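PDB 4LPQ: ErfK/YbiS/YcfS/YnhG family protein, which probably acts as a peptidoglycan L,D-transpeptidase in cell-wall synthesis, here as a fragment joining a putative peptidoglycan-binding domain to the catalytic domain. Local coordinates for residues 154-159 against 191-196; 93-98 against 110-115; 30-35 against 50-55. All blocks are in the same frame, centred on the assembly; numbering follows the deposited sequence. Where two conformers were deposited one is given.

Contact 1. Residues 154-159 against 191-196; sequences MWRPKY and WLWDSW
W193, near the end of helix 186-196, slides its indole between the side chains of R156 and K158 of segment 154-159. The R156 guanidinium lies flat on one face of the ring, its plane inclined by 23° and the two centres 4.0 Å apart, a stacked cation-pi pair. A bend at chi3 (75°) brings R156 NE over the middle of that face. K158 takes the opposite face: its CE makes a CH-pi contact 3.3 Å from the centroid of the five-membered ring, while NZ stands 4.0 Å from that of the six-membered ring. At the edge, W193 NE1 donates in the ring plane to R156 O at 2.8 Å, so the indole is fixed in its rotation as well as covered on both faces. The backbone O of W193 completes the link, receiving a hydrogen bond from a water that in turn accepts one from K158 NZ; Q140 and M198 also bind this ammonium group. One residue on, D194 meets the same guanidinium end-on, forming a two-pronged salt bridge. R156 NH2 reaches OD1 at 2.9 Å on the syn side, whereas NH1 comes to OD2 at 2.9 Å from above the carboxylate plane, the two flat groups being turned 42° apart. R156 NE has a second acid in D142, and NH1 is also bonded to N190 OD1; the carboxylates of D194 and D142 probably balance the positive charge stacked on the indole. P157 points the other way, its side chain about 4 Å from that of the predicted catalytic H167. A cation-pi sandwich thus ties the helix to a segment that borders the predicted active site of this YkuD-type catalytic domain.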
loop_
_atom_site.group_PDB
_atom_site.type_symbol
_atom_site.label_atom_id
_atom_site.label_comp_id
_atom_site.label_asym_id
_atom_site.label_seq_id
_atom_site.Cartn_x
_atom_site.Cartn_y
_atom_site.Cartn_z
HETATM N N MSE A 154 7.176 -9.677 10.507
HETATM C CA MSE A 154 5.966 -9.153 9.981
HETATM C C MSE A 154 5.163 -8.561 11.131
HETATM O O MSE A 154 4.913 -9.180 12.169
HETATM C CB MSE A 154 5.081 -10.270 9.400
HETATM C CG MSE A 154 5.766 -10.955 8.221
HETATM SE SE MSE A 154 4.558 -12.284 7.279
HETATM C CE MSE A 154 4.319 -13.351 8.760
ATOM N N TRP A 155 4.658 -7.338 10.929
ATOM C CA TRP A 155 3.799 -6.647 11.909
ATOM C C TRP A 155 2.338 -6.945 11.695
ATOM O O TRP A 155 1.792 -6.593 10.622
ATOM C CB TRP A 155 4.076 -5.127 11.902
ATOM C CG TRP A 155 3.214 -4.372 12.860
ATOM C CD1 TRP A 155 2.231 -3.490 12.528
ATOM C CD2 TRP A 155 3.274 -4.415 14.285
ATOM N NE1 TRP A 155 1.677 -2.973 13.699
ATOM C CE2 TRP A 155 2.315 -3.528 14.773
ATOM C CE3 TRP A 155 4.037 -5.160 15.214
ATOM C CZ2 TRP A 155 2.079 -3.381 16.133
ATOM C CZ3 TRP A 155 3.776 -5.046 16.534
ATOM C CH2 TRP A 155 2.824 -4.143 16.998
ATOM N N ARG A 156 1.691 -7.606 12.630
ATOM C CA ARG A 156 0.271 -7.884 12.595
ATOM C C ARG A 156 -0.161 -8.540 11.287
ATOM O O ARG A 156 -1.122 -8.058 10.662
ATOM C CB ARG A 156 -0.495 -6.633 12.977
ATOM C CG ARG A 156 -0.080 -5.959 14.284
ATOM C CD ARG A 156 -0.963 -4.788 14.638
ATOM N NE ARG A 156 -2.252 -5.159 15.139
ATOM C CZ ARG A 156 -3.190 -4.300 15.390
ATOM N NH1 ARG A 156 -3.087 -3.048 15.026
ATOM N NH2 ARG A 156 -4.298 -4.711 16.040
ATOM N N PRO A 157 0.454 -9.672 10.931
ATOM C CA PRO A 157 0.004 -10.357 9.699
ATOM C C PRO A 157 -1.437 -10.883 9.763
ATOM O O PRO A 157 -1.858 -11.436 10.760
ATOM C CB PRO A 157 1.029 -11.461 9.579
ATOM C CG PRO A 157 1.456 -11.771 11.000
ATOM C CD PRO A 157 1.521 -10.415 11.640
ATOM N N LYS A 158 -2.050 -10.741 8.601
ATOM C CA LYS A 158 -3.320 -11.336 8.290
ATOM C C LYS A 158 -3.104 -12.329 7.124
ATOM O O LYS A 158 -2.712 -11.900 6.006
ATOM C CB LYS A 158 -4.356 -10.337 7.915
ATOM C CG LYS A 158 -4.726 -9.447 9.065
ATOM C CD LYS A 158 -6.036 -9.023 9.093
ATOM C CE LYS A 158 -6.380 -8.131 10.232
ATOM N NZ LYS A 158 -7.585 -8.543 11.020
ATOM N N TYR A 159 -3.174 -13.605 7.400
ATOM C CA TYR A 159 -2.802 -14.629 6.477
ATOM C C TYR A 159 -3.985 -14.995 5.574
ATOM O O TYR A 159 -5.095 -15.169 6.059
ATOM C CB TYR A 159 -2.354 -15.904 7.200
ATOM C CG TYR A 159 -1.184 -15.727 8.063
ATOM C CD1 TYR A 159 -1.277 -15.176 9.319
ATOM C CD2 TYR A 159 0.058 -16.127 7.630
ATOM C CE1 TYR A 159 -0.179 -14.981 10.124
ATOM C CE2 TYR A 159 1.182 -15.972 8.447
ATOM C CZ TYR A 159 1.052 -15.426 9.714
ATOM O OH TYR A 159 2.162 -15.244 10.555
ATOM N N TRP A 191 -4.518 0.564 10.862
ATOM C CA TRP A 191 -5.774 1.072 10.381
ATOM C C TRP A 191 -6.690 -0.071 9.901
ATOM O O TRP A 191 -7.888 -0.140 10.281
ATOM C CB TRP A 191 -5.620 2.157 9.338
ATOM C CG TRP A 191 -6.899 2.705 8.815
ATOM C CD1 TRP A 191 -7.638 3.688 9.413
ATOM C CD2 TRP A 191 -7.671 2.236 7.694
ATOM N NE1 TRP A 191 -8.819 3.877 8.691
ATOM C CE2 TRP A 191 -8.863 2.990 7.644
ATOM C CE3 TRP A 191 -7.457 1.269 6.706
ATOM C CZ2 TRP A 191 -9.841 2.773 6.677
ATOM C CZ3 TRP A 191 -8.410 1.046 5.747
ATOM C CH2 TRP A 191 -9.608 1.813 5.700
ATOM N N LEU A 192 -6.165 -0.982 9.093
ATOM C CA LEU A 192 -6.897 -2.145 8.621
ATOM C C LEU A 192 -7.427 -2.942 9.792
ATOM O O LEU A 192 -8.600 -3.332 9.771
ATOM C CB LEU A 192 -5.994 -2.999 7.753
ATOM C CG LEU A 192 -5.664 -2.432 6.376
ATOM C CD1 LEU A 192 -4.553 -3.244 5.709
ATOM C CD2 LEU A 192 -6.877 -2.339 5.484
ATOM N N TRP A 193 -6.606 -3.226 10.827
ATOM C CA TRP A 193 -7.021 -3.999 11.956
ATOM C C TRP A 193 -8.067 -3.309 12.796
ATOM O O TRP A 193 -9.074 -3.899 13.206
ATOM C CB TRP A 193 -5.837 -4.386 12.814
ATOM C CG TRP A 193 -5.057 -5.551 12.487
ATOM C CD1 TRP A 193 -4.082 -5.638 11.478
ATOM C CD2 TRP A 193 -5.007 -6.795 13.210
ATOM N NE1 TRP A 193 -3.477 -6.852 11.539
ATOM C CE2 TRP A 193 -4.003 -7.592 12.580
ATOM C CE3 TRP A 193 -5.645 -7.299 14.307
ATOM C CZ2 TRP A 193 -3.630 -8.827 13.044
ATOM C CZ3 TRP A 193 -5.298 -8.520 14.749
ATOM C CH2 TRP A 193 -4.270 -9.276 14.144
ATOM N N ASP A 194 -7.760 -2.072 13.183
ATOM C CA ASP A 194 -8.362 -1.435 14.363
ATOM C C ASP A 194 -9.441 -0.427 14.043
ATOM O O ASP A 194 -10.294 -0.192 14.829
ATOM C CB ASP A 194 -7.304 -0.783 15.230
ATOM C CG ASP A 194 -6.257 -1.705 15.768
ATOM O OD1 ASP A 194 -6.539 -2.907 15.940
ATOM O OD2 ASP A 194 -5.105 -1.174 15.979
ATOM N N SER A 195 -9.356 0.168 12.877
ATOM C CA SER A 195 -10.303 1.202 12.471
ATOM C C SER A 195 -11.280 0.694 11.435
ATOM O O SER A 195 -12.500 0.761 11.604
ATOM C CB SER A 195 -9.564 2.487 12.015
ATOM O OG SER A 195 -10.504 3.502 11.681
ATOM N N TRP A 196 -10.752 0.230 10.315
ATOM C CA TRP A 196 -11.564 -0.394 9.273
ATOM C C TRP A 196 -12.201 -1.693 9.733
ATOM O O TRP A 196 -13.424 -1.842 9.679
ATOM C CB TRP A 196 -10.779 -0.583 7.970
ATOM C CG TRP A 196 -11.596 -0.884 6.830
ATOM C CD1 TRP A 196 -12.630 -0.171 6.369
ATOM C CD2 TRP A 196 -11.368 -1.904 5.860
ATOM N NE1 TRP A 196 -13.146 -0.711 5.225
ATOM C CE2 TRP A 196 -12.365 -1.762 4.868
ATOM C CE3 TRP A 196 -10.499 -3.014 5.775
ATOM C CZ2 TRP A 196 -12.458 -2.624 3.793
ATOM C CZ3 TRP A 196 -10.528 -3.838 4.712
ATOM C CH2 TRP A 196 -11.467 -3.674 3.741
HETATM O O HOH W 1 -9.456 -6.474 12.025
#

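Contact 2. Residues 93-98 against 110-115; sequences DKQILL and NASSGN
A G1 beta bulge, in which Q95 and I96 both face D91 across the hairpin of strands 86-91 and 96-101, sets Q95 against the chain leaving strand 104-110. I96 and N110 form an antiparallel non-hydrogen-bonded pair, and the next residue, A111, donates its N-H to Q95 O at 3.1 Å. The K54 ammonium group also binds that carbonyl oxygen. Further along, the Q95 side chain takes over from the backbone. Its OE1 accepts from S113 N at 3.0 Å, and its NE2 donates to S113 OG at 2.8 Å, almost straight at 170° and in the amide plane. S113 OG sits between its own N and carbonyl carbon (chi1 68°), close enough to the N-H for one amide to grip both. A further hydrogen bond from Q95 NE2 to L92 O helps fix the rotation of the amide. Beside these bonds, A111 CB packs on L97 CB at 4.3 Å. The S113 side chain lies about 7 Å from that of C181, the predicted nucleophile. The glutamine amide thus holds the backbone N-H and hydroxyl of S113 after strand 104-110 has ended, anchoring a loop near the predicted catalytic site of the YkuD fold.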
loop_
_atom_site.group_PDB
_atom_site.type_symbol
_atom_site.label_atom_id
_atom_site.label_comp_id
_atom_site.label_asym_id
_atom_site.label_seq_id
_atom_site.Cartn_x
_atom_site.Cartn_y
_atom_site.Cartn_z
ATOM N N ASP A 93 -0.009 -5.262 -10.470
ATOM C CA ASP A 93 0.645 -4.418 -11.442
ATOM C C ASP A 93 0.924 -3.020 -10.889
ATOM O O ASP A 93 2.009 -2.433 -11.090
ATOM C CB ASP A 93 -0.172 -4.294 -12.718
ATOM C CG ASP A 93 -0.182 -5.582 -13.540
ATOM O OD1 ASP A 93 0.482 -6.600 -13.202
ATOM O OD2 ASP A 93 -0.947 -5.562 -14.519
ATOM N N LYS A 94 -0.036 -2.453 -10.196
ATOM C CA LYS A 94 0.095 -1.128 -9.612
ATOM C C LYS A 94 0.757 -1.111 -8.246
ATOM O O LYS A 94 1.205 -0.065 -7.767
ATOM C CB LYS A 94 -1.250 -0.395 -9.560
ATOM C CG LYS A 94 -1.812 -0.120 -10.936
ATOM C CD LYS A 94 -3.079 0.725 -10.878
ATOM C CE LYS A 94 -3.515 1.203 -12.271
ATOM N NZ LYS A 94 -4.717 2.077 -12.219
ATOM N N GLN A 95 0.858 -2.272 -7.595
ATOM C CA GLN A 95 1.467 -2.387 -6.287
ATOM C C GLN A 95 0.739 -1.524 -5.240
ATOM O O GLN A 95 1.353 -0.781 -4.447
ATOM C CB GLN A 95 2.960 -2.090 -6.345
ATOM C CG GLN A 95 3.774 -3.122 -7.161
ATOM C CD GLN A 95 4.003 -4.377 -6.352
ATOM O OE1 GLN A 95 4.737 -4.371 -5.360
ATOM N NE2 GLN A 95 3.224 -5.410 -6.691
ATOM N N ILE A 96 -0.622 -1.661 -5.191
ATOM C CA ILE A 96 -1.458 -1.002 -4.211
ATOM C C ILE A 96 -2.443 -2.016 -3.642
ATOM O O ILE A 96 -2.845 -2.978 -4.314
ATOM C CB ILE A 96 -2.181 0.237 -4.816
ATOM C CG1 ILE A 96 -3.061 -0.127 -5.977
ATOM C CG2 ILE A 96 -1.190 1.324 -5.183
ATOM C CD1 ILE A 96 -3.733 1.015 -6.698
ATOM N N LEU A 97 -2.840 -1.695 -2.418
ATOM C CA LEU A 97 -3.887 -2.413 -1.713
ATOM C C LEU A 97 -5.068 -1.483 -1.576
ATOM O O LEU A 97 -4.945 -0.326 -1.171
ATOM C CB LEU A 97 -3.346 -2.899 -0.345
ATOM C CG LEU A 97 -4.332 -3.678 0.512
ATOM C CD1 LEU A 97 -3.555 -4.605 1.419
ATOM C CD2 LEU A 97 -5.156 -2.721 1.371
ATOM N N LEU A 98 -6.252 -1.982 -1.911
ATOM C CA LEU A 98 -7.483 -1.273 -1.817
ATOM C C LEU A 98 -8.372 -1.876 -0.700
ATOM O O LEU A 98 -8.630 -3.087 -0.751
ATOM C CB LEU A 98 -8.262 -1.302 -3.120
ATOM C CG LEU A 98 -7.494 -1.015 -4.400
ATOM C CD1 LEU A 98 -8.404 -1.093 -5.616
ATOM C CD2 LEU A 98 -6.847 0.337 -4.303
ATOM N N ASN A 110 -0.208 2.137 -0.112
ATOM C CA ASN A 110 0.973 1.671 -0.821
ATOM C C ASN A 110 1.359 0.271 -0.339
ATOM O O ASN A 110 1.391 -0.035 0.835
ATOM C CB ASN A 110 2.105 2.643 -0.524
ATOM C CG ASN A 110 3.370 2.332 -1.299
ATOM O OD1 ASN A 110 3.313 2.237 -2.517
ATOM N ND2 ASN A 110 4.475 2.154 -0.580
ATOM N N ALA A 111 1.683 -0.616 -1.322
ATOM C CA ALA A 111 2.005 -2.014 -1.058
ATOM C C ALA A 111 3.254 -2.444 -1.819
ATOM O O ALA A 111 3.649 -1.816 -2.810
ATOM C CB ALA A 111 0.790 -2.928 -1.387
ATOM N N SER A 112 3.871 -3.572 -1.395
ATOM C CA SER A 112 4.906 -4.181 -2.137
ATOM C C SER A 112 4.816 -5.646 -1.954
ATOM O O SER A 112 4.771 -6.172 -0.851
ATOM C CB SER A 112 6.276 -3.637 -1.672
ATOM O OG SER A 112 7.350 -4.178 -2.423
ATOM N N SER A 113 4.788 -6.380 -3.093
ATOM C CA SER A 113 4.621 -7.817 -3.150
ATOM C C SER A 113 5.841 -8.556 -3.673
ATOM O O SER A 113 6.915 -7.986 -3.676
ATOM C CB SER A 113 3.332 -8.165 -3.883
ATOM O OG SER A 113 3.456 -7.822 -5.265
ATOM N N GLY A 114 5.699 -9.816 -4.068
ATOM C CA GLY A 114 6.860 -10.621 -4.374
ATOM C C GLY A 114 7.664 -10.172 -5.575
ATOM O O GLY A 114 7.085 -9.798 -6.576
ATOM N N ASN A 115 8.960 -10.241 -5.443
ATOM C CA ASN A 115 9.843 -9.821 -6.520
ATOM C C ASN A 115 10.045 -10.780 -7.700
ATOM O O ASN A 115 10.683 -10.383 -8.635
ATOM C CB ASN A 115 11.166 -9.332 -5.968
ATOM C CG ASN A 115 12.037 -10.421 -5.466
ATOM O OD1 ASN A 115 11.822 -11.601 -5.668
ATOM N ND2 ASN A 115 13.117 -9.990 -4.916
#

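Contact 3. Residues 30-35 against 50-55; sequences LGYFIL and WAFQKA
The Y32 ring receives F52 over one face, where CD1 of F52 stands 3.4 Å above the plane and toward the rim. A55 CB lies at the edge of the same ring, near its plane, as does L30 CB from its own segment. The F52 ring in turn has Y32 CD1 at its edge. The pair is a T-shaped (edge-to-face) stack, with the planes at 73° and the ring centroids 5.0 Å apart. The CG of F52 is anti to the backbone N (chi1 -176°); the turn of the ring about its own bond (chi2 78°) then brings CD1 toward Y32. Around this stack the helix offers small side chains one turn apart. A51 CB touches Y32 CD2 at 4.1 Å, and A55 CB lies 3.6 Å from Y32 OH, so the phenol lies close over the helix surface. The hydroxyl itself is hydrogen-bonded to Y76 O, which gives the buried polar end of the ring a partner. L30 CD1 adds a looser apolar contact to F52 CE1 at 4.4 Å. Helix 18-30 ends here in a Schellman motif at G31, whose positive phi turns the chain into the loop that carries Y32. An alanine in place of Y32 would probably leave the edge of F52 without an aromatic face to rest on and the Y76 carbonyl without its hydroxyl mate. I108 of the catalytic domain touches Y32 and binds the backbone of G31 and F33. Packing of this loop and of helices 18-30, 43-56 and 66-74 around F52, which touches L27, A71 and L72, is consistent with the three-helix fold of the putative peptidoglycan-binding domain.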
loop_
_atom_site.group_PDB
_atom_site.type_symbol
_atom_site.label_atom_id
_atom_site.label_comp_id
_atom_site.label_asym_id
_atom_site.label_seq_id
_atom_site.Cartn_x
_atom_site.Cartn_y
_atom_site.Cartn_z
ATOM N N LEU A 30 -9.059 12.128 -0.996
ATOM C CA LEU A 30 -9.243 11.158 -2.033
ATOM C C LEU A 30 -9.111 9.720 -1.554
ATOM O O LEU A 30 -9.312 8.797 -2.380
ATOM C CB LEU A 30 -8.276 11.420 -3.171
ATOM C CG LEU A 30 -8.472 12.690 -3.983
ATOM C CD1 LEU A 30 -7.299 12.837 -4.963
ATOM C CD2 LEU A 30 -9.765 12.660 -4.717
ATOM N N GLY A 31 -8.768 9.502 -0.296
ATOM C CA GLY A 31 -8.693 8.172 0.258
ATOM C C GLY A 31 -7.372 7.466 0.241
ATOM O O GLY A 31 -7.261 6.314 0.621
ATOM N N TYR A 32 -6.317 8.195 -0.148
ATOM C CA TYR A 32 -4.977 7.639 -0.087
ATOM C C TYR A 32 -4.551 7.699 1.362
ATOM O O TYR A 32 -4.693 8.727 2.009
ATOM C CB TYR A 32 -4.041 8.437 -1.013
ATOM C CG TYR A 32 -4.453 8.188 -2.445
ATOM C CD1 TYR A 32 -5.462 8.943 -3.051
ATOM C CD2 TYR A 32 -3.931 7.143 -3.201
ATOM C CE1 TYR A 32 -5.894 8.669 -4.310
ATOM C CE2 TYR A 32 -4.395 6.819 -4.478
ATOM C CZ TYR A 32 -5.393 7.608 -5.050
ATOM O OH TYR A 32 -5.773 7.309 -6.317
ATOM N N PHE A 33 -4.037 6.609 1.909
ATOM C CA PHE A 33 -3.843 6.517 3.359
ATOM C C PHE A 33 -2.772 7.446 3.842
ATOM O O PHE A 33 -1.601 7.351 3.462
ATOM C CB PHE A 33 -3.437 5.088 3.722
ATOM C CG PHE A 33 -3.262 4.916 5.211
ATOM C CD1 PHE A 33 -4.362 4.839 6.025
ATOM C CD2 PHE A 33 -2.047 5.002 5.769
ATOM C CE1 PHE A 33 -4.201 4.791 7.407
ATOM C CE2 PHE A 33 -1.882 4.916 7.096
ATOM C CZ PHE A 33 -2.931 4.827 7.934
ATOM N N ILE A 34 -3.198 8.349 4.715
ATOM C CA ILE A 34 -2.344 9.356 5.350
ATOM C C ILE A 34 -3.124 9.846 6.578
ATOM O O ILE A 34 -4.330 10.186 6.496
ATOM C CB ILE A 34 -1.985 10.511 4.383
ATOM C CG1 ILE A 34 -0.888 11.397 4.955
ATOM C CG2 ILE A 34 -3.170 11.299 3.910
ATOM C CD1 ILE A 34 -0.388 12.418 3.915
ATOM N N LEU A 35 -2.478 9.960 7.678
ATOM C CA LEU A 35 -3.100 10.352 8.950
ATOM C C LEU A 35 -3.055 11.840 9.269
ATOM O O LEU A 35 -3.941 12.348 9.969
ATOM C CB LEU A 35 -2.467 9.551 10.103
ATOM C CG LEU A 35 -2.626 8.079 10.103
ATOM C CD1 LEU A 35 -1.985 7.438 11.311
ATOM C CD2 LEU A 35 -4.084 7.755 10.067
ATOM N N TRP A 50 3.445 7.756 -3.190
ATOM C CA TRP A 50 3.745 6.569 -3.990
ATOM C C TRP A 50 2.474 5.831 -4.334
ATOM O O TRP A 50 2.277 5.406 -5.450
ATOM C CB TRP A 50 4.702 5.687 -3.269
ATOM C CG TRP A 50 6.149 6.153 -3.267
ATOM C CD1 TRP A 50 6.740 7.063 -4.084
ATOM C CD2 TRP A 50 7.192 5.682 -2.413
ATOM N NE1 TRP A 50 8.089 7.165 -3.828
ATOM C CE2 TRP A 50 8.421 6.334 -2.797
ATOM C CE3 TRP A 50 7.236 4.766 -1.393
ATOM C CZ2 TRP A 50 9.610 6.111 -2.141
ATOM C CZ3 TRP A 50 8.418 4.514 -0.743
ATOM C CH2 TRP A 50 9.587 5.173 -1.120
ATOM N N ALA A 51 1.545 5.682 -3.354
ATOM C CA ALA A 51 0.267 5.025 -3.659
ATOM C C ALA A 51 -0.473 5.749 -4.738
ATOM O O ALA A 51 -1.090 5.156 -5.605
ATOM C CB ALA A 51 -0.553 4.952 -2.433
ATOM N N PHE A 52 -0.456 7.084 -4.680
ATOM C CA PHE A 52 -1.146 7.883 -5.667
ATOM C C PHE A 52 -0.574 7.739 -7.053
ATOM O O PHE A 52 -1.255 7.531 -8.038
ATOM C CB PHE A 52 -1.154 9.346 -5.246
ATOM C CG PHE A 52 -1.961 10.183 -6.214
ATOM C CD1 PHE A 52 -3.331 10.183 -6.157
ATOM C CD2 PHE A 52 -1.365 10.854 -7.235
ATOM C CE1 PHE A 52 -4.081 10.771 -7.127
ATOM C CE2 PHE A 52 -2.129 11.511 -8.212
ATOM C CZ PHE A 52 -3.516 11.442 -8.183
ATOM N N GLN A 53 0.752 7.895 -7.142
ATOM C CA GLN A 53 1.445 7.748 -8.433
ATOM C C GLN A 53 1.219 6.358 -8.987
ATOM O O GLN A 53 0.970 6.210 -10.187
ATOM C CB GLN A 53 2.929 8.112 -8.367
ATOM C CG GLN A 53 3.189 9.564 -8.046
ATOM C CD GLN A 53 4.605 9.908 -7.910
ATOM O OE1 GLN A 53 5.403 9.201 -7.310
ATOM N NE2 GLN A 53 4.923 11.075 -8.474
ATOM N N LYS A 54 1.368 5.329 -8.154
ATOM C CA LYS A 54 1.023 3.977 -8.601
ATOM C C LYS A 54 -0.397 3.837 -9.144
ATOM O O LYS A 54 -0.613 3.300 -10.211
ATOM C CB LYS A 54 1.200 3.008 -7.424
ATOM C CG LYS A 54 2.663 2.738 -7.045
ATOM C CD LYS A 54 2.782 1.956 -5.766
ATOM C CE LYS A 54 4.117 1.337 -5.548
ATOM N NZ LYS A 54 4.061 0.411 -4.351
ATOM N N ALA A 55 -1.359 4.348 -8.390
ATOM C CA ALA A 55 -2.729 4.195 -8.760
ATOM C C ALA A 55 -2.982 4.843 -10.142
ATOM O O ALA A 55 -3.678 4.342 -10.995
ATOM C CB ALA A 55 -3.611 4.792 -7.710
#

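How the contacts relate
Along the chain the contacts follow in series: contact 3 closes first, in the putative peptidoglycan-binding domain, then contact 2 and finally contact 1, both in the catalytic domain. Contacts 1 and 2 reach the same mixed sheet with centres about 16 Å apart and do not touch. Contact 3 lies about 12 Å, centre to centre, from contact 2 and about 18 Å from contact 1, yet meets both. K54 of helix 43-56 probably bonds N110, and K94 the carbonyl of A55, while F33 packs on W191 of helix 186-196. These polar and aromatic links form an interface, so that the two domains are packed against each other in this structure.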